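Local coordinates for protein ulvan Lyase-PL25 (Pseudoalteromonas sp. PLSV, PDB 5UAM) that cleaves ulvan, the sulfated cell-wall polysaccharide of green seaweeds, as a polysaccharide lyase of family 25 built on a beta-propeller fold, at residues R252-M264 and T294-N306. Residues are numbered along the deposited sequence; the frame is centred on the assembly and turned at random.
With ZN (zinc ion), chain D; EDO (1,2-ethanediol), chain M; EDO (1,2-ethanediol), chain L; EDO (1,2-ethanediol), chain H.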
loop_
_atom_site.group_PDB
_atom_site.type_symbol
_atom_site.label_atom_id
_atom_site.label_comp_id
_atom_site.label_asym_id
_atom_site.label_seq_id
_atom_site.Cartn_x
_atom_site.Cartn_y
_atom_site.Cartn_z
ATOM N N ARG A 252 10.653 -22.868 16.179
ATOM C CA ARG A 252 10.178 -21.491 16.259
ATOM C C ARG A 252 8.775 -21.350 15.681
ATOM O O ARG A 252 7.991 -20.517 16.146
ATOM C CB ARG A 252 11.152 -20.569 15.522
ATOM C CG ARG A 252 10.836 -19.083 15.647
ATOM C CD ARG A 252 11.932 -18.240 14.996
ATOM N NE ARG A 252 11.775 -16.806 15.242
ATOM C CZ ARG A 252 12.623 -15.882 14.801
ATOM N NH1 ARG A 252 13.685 -16.245 14.091
ATOM N NH2 ARG A 252 12.414 -14.593 15.059
ATOM N N GLY A 253 8.445 -22.141 14.664
ATOM C CA GLY A 253 7.094 -22.131 14.132
ATOM C C GLY A 253 6.826 -20.950 13.215
ATOM O O GLY A 253 7.725 -20.366 12.608
ATOM N N HIS A 254 5.555 -20.583 13.131
ATOM C CA HIS A 254 5.154 -19.589 12.158
ATOM C C HIS A 254 5.471 -18.177 12.645
ATOM O O HIS A 254 5.051 -17.775 13.731
ATOM C CB HIS A 254 3.668 -19.700 11.839
ATOM C CG HIS A 254 3.246 -18.717 10.806
ATOM N ND1 HIS A 254 2.802 -17.452 11.122
ATOM C CD2 HIS A 254 3.312 -18.774 9.457
ATOM C CE1 HIS A 254 2.570 -16.785 10.004
ATOM N NE2 HIS A 254 2.873 -17.563 8.981
ATOM N N THR A 255 6.212 -17.429 11.828
ATOM C CA THR A 255 6.578 -16.047 12.119
ATOM C C THR A 255 6.219 -15.166 10.924
ATOM O O THR A 255 5.610 -15.633 9.954
ATOM C CB THR A 255 8.090 -15.939 12.349
ATOM O OG1 THR A 255 8.752 -16.292 11.131
ATOM C CG2 THR A 255 8.559 -16.840 13.516
ATOM N N THR A 256 6.627 -13.895 10.953
ATOM C CA THR A 256 6.467 -13.017 9.801
ATOM C C THR A 256 7.688 -13.013 8.887
ATOM O O THR A 256 7.856 -12.077 8.100
ATOM C CB THR A 256 6.177 -11.575 10.237
ATOM O OG1 THR A 256 7.289 -11.068 10.977
ATOM C CG2 THR A 256 4.932 -11.507 11.094
ATOM N N GLU A 257 8.532 -14.045 8.962
ATOM C CA GLU A 257 9.772 -14.086 8.193
ATOM C C GLU A 257 9.533 -13.824 6.716
ATOM O O GLU A 257 8.793 -14.558 6.052
ATOM C CB GLU A 257 10.433 -15.454 8.374
ATOM C CG GLU A 257 11.802 -15.523 7.720
ATOM C CD GLU A 257 12.545 -16.827 7.957
ATOM O OE1 GLU A 257 12.140 -17.622 8.842
ATOM O OE2 GLU A 257 13.575 -17.041 7.274
ATOM N N ARG A 258 10.187 -12.788 6.195
ATOM C CA ARG A 258 10.154 -12.451 4.782
ATOM C C ARG A 258 11.567 -12.072 4.379
ATOM O O ARG A 258 12.336 -11.575 5.200
ATOM C CB ARG A 258 9.217 -11.262 4.505
ATOM C CG ARG A 258 7.761 -11.540 4.860
ATOM C CD ARG A 258 6.978 -10.286 5.260
ATOM N NE ARG A 258 6.847 -9.320 4.173
ATOM C CZ ARG A 258 5.889 -8.398 4.083
ATOM N NH1 ARG A 258 4.957 -8.295 5.012
ATOM N NH2 ARG A 258 5.866 -7.603 3.019
ATOM N N HIS A 259 11.917 -12.314 3.117
ATOM C CA HIS A 259 13.225 -11.928 2.615
ATOM C C HIS A 259 13.121 -11.457 1.177
ATOM O O HIS A 259 12.206 -11.832 0.440
ATOM C CB HIS A 259 14.209 -13.087 2.591
ATOM C CG HIS A 259 14.381 -13.758 3.908
ATOM N ND1 HIS A 259 15.071 -13.186 4.954
ATOM C CD2 HIS A 259 13.956 -14.966 4.345
ATOM C CE1 HIS A 259 15.040 -14.005 5.992
ATOM N NE2 HIS A 259 14.373 -15.092 5.645
ATOM N N ASP A 260 14.130 -10.677 0.792
ATOM C CA ASP A 260 14.473 -10.358 -0.595
ATOM C C ASP A 260 13.454 -9.434 -1.242
ATOM O O ASP A 260 12.423 -9.097 -0.648
ATOM C CB ASP A 260 14.682 -11.638 -1.421
ATOM C CG ASP A 260 15.718 -12.567 -0.804
ATOM O OD1 ASP A 260 16.628 -12.103 -0.069
ATOM O OD2 ASP A 260 15.640 -13.796 -1.063
ATOM N N VAL A 261 13.768 -8.950 -2.439
ATOM C CA VAL A 261 12.807 -8.173 -3.206
ATOM C C VAL A 261 12.984 -8.505 -4.676
ATOM O O VAL A 261 14.106 -8.714 -5.147
ATOM C CB VAL A 261 12.863 -6.652 -2.882
ATOM C CG1 VAL A 261 14.113 -5.997 -3.432
ATOM C CG2 VAL A 261 11.613 -5.943 -3.388
ATOM N N TYR A 262 11.856 -8.581 -5.372
ATOM C CA TYR A 262 11.749 -9.019 -6.748
ATOM C C TYR A 262 10.972 -7.967 -7.532
ATOM O O TYR A 262 10.259 -7.136 -6.955
ATOM C CB TYR A 262 10.954 -10.315 -6.816
ATOM C CG TYR A 262 11.463 -11.490 -5.998
ATOM C CD1 TYR A 262 11.225 -11.572 -4.633
ATOM C CD2 TYR A 262 12.111 -12.538 -6.608
ATOM C CE1 TYR A 262 11.652 -12.652 -3.901
ATOM C CE2 TYR A 262 12.534 -13.633 -5.887
ATOM C CZ TYR A 262 12.279 -13.692 -4.534
ATOM O OH TYR A 262 12.702 -14.778 -3.790
ATOM N N PHE A 263 11.071 -8.047 -8.864
ATOM C CA PHE A 263 10.438 -7.084 -9.763
ATOM C C PHE A 263 9.966 -7.753 -11.051
ATOM O O PHE A 263 10.700 -8.527 -11.652
ATOM C CB PHE A 263 11.426 -5.980 -10.157
ATOM C CG PHE A 263 10.850 -4.973 -11.092
ATOM C CD1 PHE A 263 10.129 -3.895 -10.610
ATOM C CD2 PHE A 263 10.978 -5.129 -12.466
ATOM C CE1 PHE A 263 9.559 -2.994 -11.492
ATOM C CE2 PHE A 263 10.399 -4.236 -13.317
ATOM C CZ PHE A 263 9.698 -3.173 -12.836
ATOM N N MET A 264 8.761 -7.403 -11.498
ATOM C CA MET A 264 8.325 -7.789 -12.829
ATOM C C MET A 264 7.318 -6.775 -13.353
ATOM O O MET A 264 6.802 -5.942 -12.608
ATOM C CB MET A 264 7.772 -9.222 -12.852
ATOM C CG MET A 264 6.557 -9.441 -11.994
ATOM S SD MET A 264 6.371 -11.229 -11.771
ATOM C CE MET A 264 4.871 -11.308 -10.785
ATOM N N THR A 294 13.413 -12.857 -11.679
ATOM C CA THR A 294 12.886 -11.571 -11.236
ATOM C C THR A 294 13.525 -11.026 -9.964
ATOM O O THR A 294 13.167 -9.924 -9.538
ATOM C CB THR A 294 11.367 -11.637 -11.013
ATOM O OG1 THR A 294 11.075 -12.549 -9.943
ATOM C CG2 THR A 294 10.659 -12.076 -12.275
ATOM N N MET A 295 14.435 -11.750 -9.326
ATOM C CA MET A 295 15.103 -11.213 -8.141
ATOM C C MET A 295 15.746 -9.873 -8.457
ATOM O O MET A 295 16.455 -9.725 -9.459
ATOM C CB MET A 295 16.180 -12.189 -7.672
ATOM C CG MET A 295 16.967 -11.729 -6.460
ATOM S SD MET A 295 15.967 -11.707 -4.979
ATOM C CE MET A 295 15.776 -13.473 -4.650
ATOM N N ALA A 296 15.515 -8.900 -7.584
ATOM C CA ALA A 296 16.145 -7.593 -7.691
ATOM C C ALA A 296 17.215 -7.359 -6.646
ATOM O O ALA A 296 18.282 -6.844 -6.978
ATOM C CB ALA A 296 15.094 -6.487 -7.574
ATOM N N MET A 297 16.991 -7.744 -5.392
ATOM C CA MET A 297 18.044 -7.634 -4.389
ATOM C C MET A 297 17.789 -8.648 -3.286
ATOM O O MET A 297 16.714 -8.645 -2.672
ATOM C CB MET A 297 18.065 -6.216 -3.809
ATOM C CG MET A 297 19.282 -5.953 -2.933
ATOM S SD MET A 297 20.846 -6.074 -3.833
ATOM C CE MET A 297 20.741 -4.726 -5.023
ATOM N N ARG A 298 18.783 -9.488 -3.025
ATOM C CA ARG A 298 18.729 -10.386 -1.887
ATOM C C ARG A 298 19.043 -9.591 -0.628
ATOM O O ARG A 298 19.825 -8.635 -0.659
ATOM C CB ARG A 298 19.721 -11.537 -2.071
ATOM C CG ARG A 298 19.227 -12.521 -3.126
ATOM C CD ARG A 298 20.123 -13.773 -3.337
ATOM N NE ARG A 298 19.385 -14.728 -4.170
ATOM C CZ ARG A 298 19.382 -14.734 -5.505
ATOM N NH1 ARG A 298 20.117 -13.862 -6.189
ATOM N NH2 ARG A 298 18.642 -15.627 -6.162
ATOM N N THR A 299 18.411 -9.977 0.477
ATOM C CA THR A 299 18.621 -9.281 1.748
ATOM C C THR A 299 19.305 -10.160 2.780
ATOM O O THR A 299 19.336 -9.824 3.972
ATOM C CB THR A 299 17.303 -8.730 2.296
ATOM O OG1 THR A 299 16.384 -9.803 2.572
ATOM C CG2 THR A 299 16.696 -7.754 1.335
ATOM N N GLY A 300 19.880 -11.273 2.347
ATOM C CA GLY A 300 20.580 -12.142 3.277
ATOM C C GLY A 300 19.638 -12.649 4.350
ATOM O O GLY A 300 18.523 -13.103 4.073
ATOM N N GLU A 301 20.093 -12.578 5.597
ATOM C CA GLU A 301 19.270 -12.975 6.730
ATOM C C GLU A 301 18.339 -11.857 7.196
ATOM O O GLU A 301 17.527 -12.092 8.097
ATOM C CB GLU A 301 20.164 -13.418 7.890
ATOM C CG GLU A 301 20.902 -14.720 7.599
ATOM C CD GLU A 301 21.813 -15.151 8.717
ATOM O OE1 GLU A 301 21.824 -14.480 9.772
ATOM O OE2 GLU A 301 22.530 -16.162 8.535
ATOM N N LEU A 302 18.426 -10.667 6.617
ATOM C CA LEU A 302 17.537 -9.593 7.033
ATOM C C LEU A 302 16.099 -9.937 6.672
ATOM O O LEU A 302 15.822 -10.488 5.604
ATOM C CB LEU A 302 17.913 -8.281 6.359
ATOM C CG LEU A 302 19.311 -7.753 6.675
ATOM C CD1 LEU A 302 19.524 -6.477 5.902
ATOM C CD2 LEU A 302 19.500 -7.537 8.169
ATOM N N TRP A 303 15.179 -9.590 7.571
ATOM C CA TRP A 303 13.754 -9.757 7.347
ATOM C C TRP A 303 13.183 -8.498 6.700
ATOM O O TRP A 303 13.522 -7.368 7.082
ATOM C CB TRP A 303 13.036 -10.004 8.669
ATOM C CG TRP A 303 13.268 -11.359 9.271
ATOM C CD1 TRP A 303 14.346 -12.189 9.075
ATOM C CD2 TRP A 303 12.388 -12.060 10.165
ATOM N NE1 TRP A 303 14.179 -13.350 9.790
ATOM C CE2 TRP A 303 12.986 -13.292 10.463
ATOM C CE3 TRP A 303 11.146 -11.757 10.736
ATOM C CZ2 TRP A 303 12.398 -14.222 11.320
ATOM C CZ3 TRP A 303 10.565 -12.681 11.588
ATOM C CH2 TRP A 303 11.185 -13.899 11.865
ATOM N N THR A 304 12.291 -8.692 5.731
ATOM C CA THR A 304 11.783 -7.597 4.914
ATOM C C THR A 304 10.330 -7.256 5.212
ATOM O O THR A 304 9.570 -8.028 5.809
ATOM C CB THR A 304 11.922 -7.920 3.421
ATOM O OG1 THR A 304 11.369 -9.216 3.177
ATOM C CG2 THR A 304 13.391 -7.896 3.025
ATOM N N PHE A 305 9.968 -6.057 4.789
ATOM C CA PHE A 305 8.591 -5.597 4.748
ATOM C C PHE A 305 8.521 -4.747 3.499
ATOM O O PHE A 305 9.307 -3.809 3.338
ATOM C CB PHE A 305 8.244 -4.772 5.997
ATOM C CG PHE A 305 6.804 -4.321 6.064
ATOM C CD1 PHE A 305 5.819 -5.184 6.505
ATOM C CD2 PHE A 305 6.454 -3.028 5.706
ATOM C CE1 PHE A 305 4.494 -4.757 6.569
ATOM C CE2 PHE A 305 5.146 -2.616 5.781
ATOM C CZ PHE A 305 4.187 -3.476 6.208
ATOM N N ASN A 306 7.655 -5.125 2.580
ATOM C CA ASN A 306 7.700 -4.550 1.251
ATOM C C ASN A 306 7.370 -3.057 1.261
ATOM O O ASN A 306 6.697 -2.525 2.161
ATOM C CB ASN A 306 6.753 -5.311 0.328
ATOM C CG ASN A 306 7.084 -5.132 -1.110
ATOM O OD1 ASN A 306 8.233 -4.965 -1.479
ATOM N ND2 ASN A 306 6.057 -5.178 -1.950
HETATM ZN ZN ZN D . 2.682 -17.208 6.960
HETATM C C1 EDO M . 1.689 -5.962 3.842
HETATM O O1 EDO M . 2.444 -6.831 4.686
HETATM C C2 EDO M . 2.673 -5.092 3.103
HETATM O O2 EDO M . 3.536 -5.851 2.275
HETATM C C1 EDO L . 17.653 -12.562 -11.040
HETATM O O1 EDO L . 18.313 -11.325 -10.686
HETATM C C2 EDO L . 18.589 -13.745 -10.844
HETATM O O2 EDO L . 18.817 -13.936 -9.445
HETATM C C1 EDO H . 6.463 -6.959 9.727
HETATM O O1 EDO H . 7.305 -5.786 9.755
HETATM C C2 EDO H . 7.157 -8.145 9.043
HETATM O O2 EDO H . 8.162 -8.728 9.900
HETATM O O HOH W 1 9.630 -9.958 7.848
HETATM O O HOH W 2 17.840 -13.924 1.592
HETATM O O HOH W 3 17.576 -15.628 -1.547
#
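Leu302 O is gripped by two donors that reach it from opposite faces of its carbonyl plane: His259 ND1 at 2.9 Å and the hydroxyl of Thr299. The ND1 bond lies close to the imidazole plane, and across the ring His259 NE2 donates a hydrogen bond to Glu257 OE2 at 2.7 Å, on the anti lone pair, so both ring nitrogens are engaged, which probably holds the ring in this rotation. Next along the strand, Asp260 and Thr299 pair reciprocally: Thr299 N donates to Asp260 OD1 (2.8 Å), while Asp260 N donates to Thr299 OG1 (3.0 Å). Strand 295-297 then joins antiparallel through a classic beta bulge, Ala296 N and Met297 N both bonding to Val261 O. The Met295 chain folds back about CB-CG (chi2 69°) and again about CG-SD (chi3 72°), which brings SD over one face of the Tyr262 ring, a Met-aromatic contact.

At the other end, near the loop carrying the zinc ligand His254, the Trp303 indole lies under Glu257, whose CA sits 3.6 Å above the six-membered ring in a CH-pi contact. Arg252, held by Asp326 and Ala329 O, has Trp303 CH2 over one guanidinium face, planes 30° apart. Without the indole, as with an alanine here, Glu257 would probably lose the surface under its CA and Arg252 its aromatic neighbour. With both nitrogens donating, His259 would suit a protonated imidazole, whose charge the Glu257 carboxylate probably helps to stabilise.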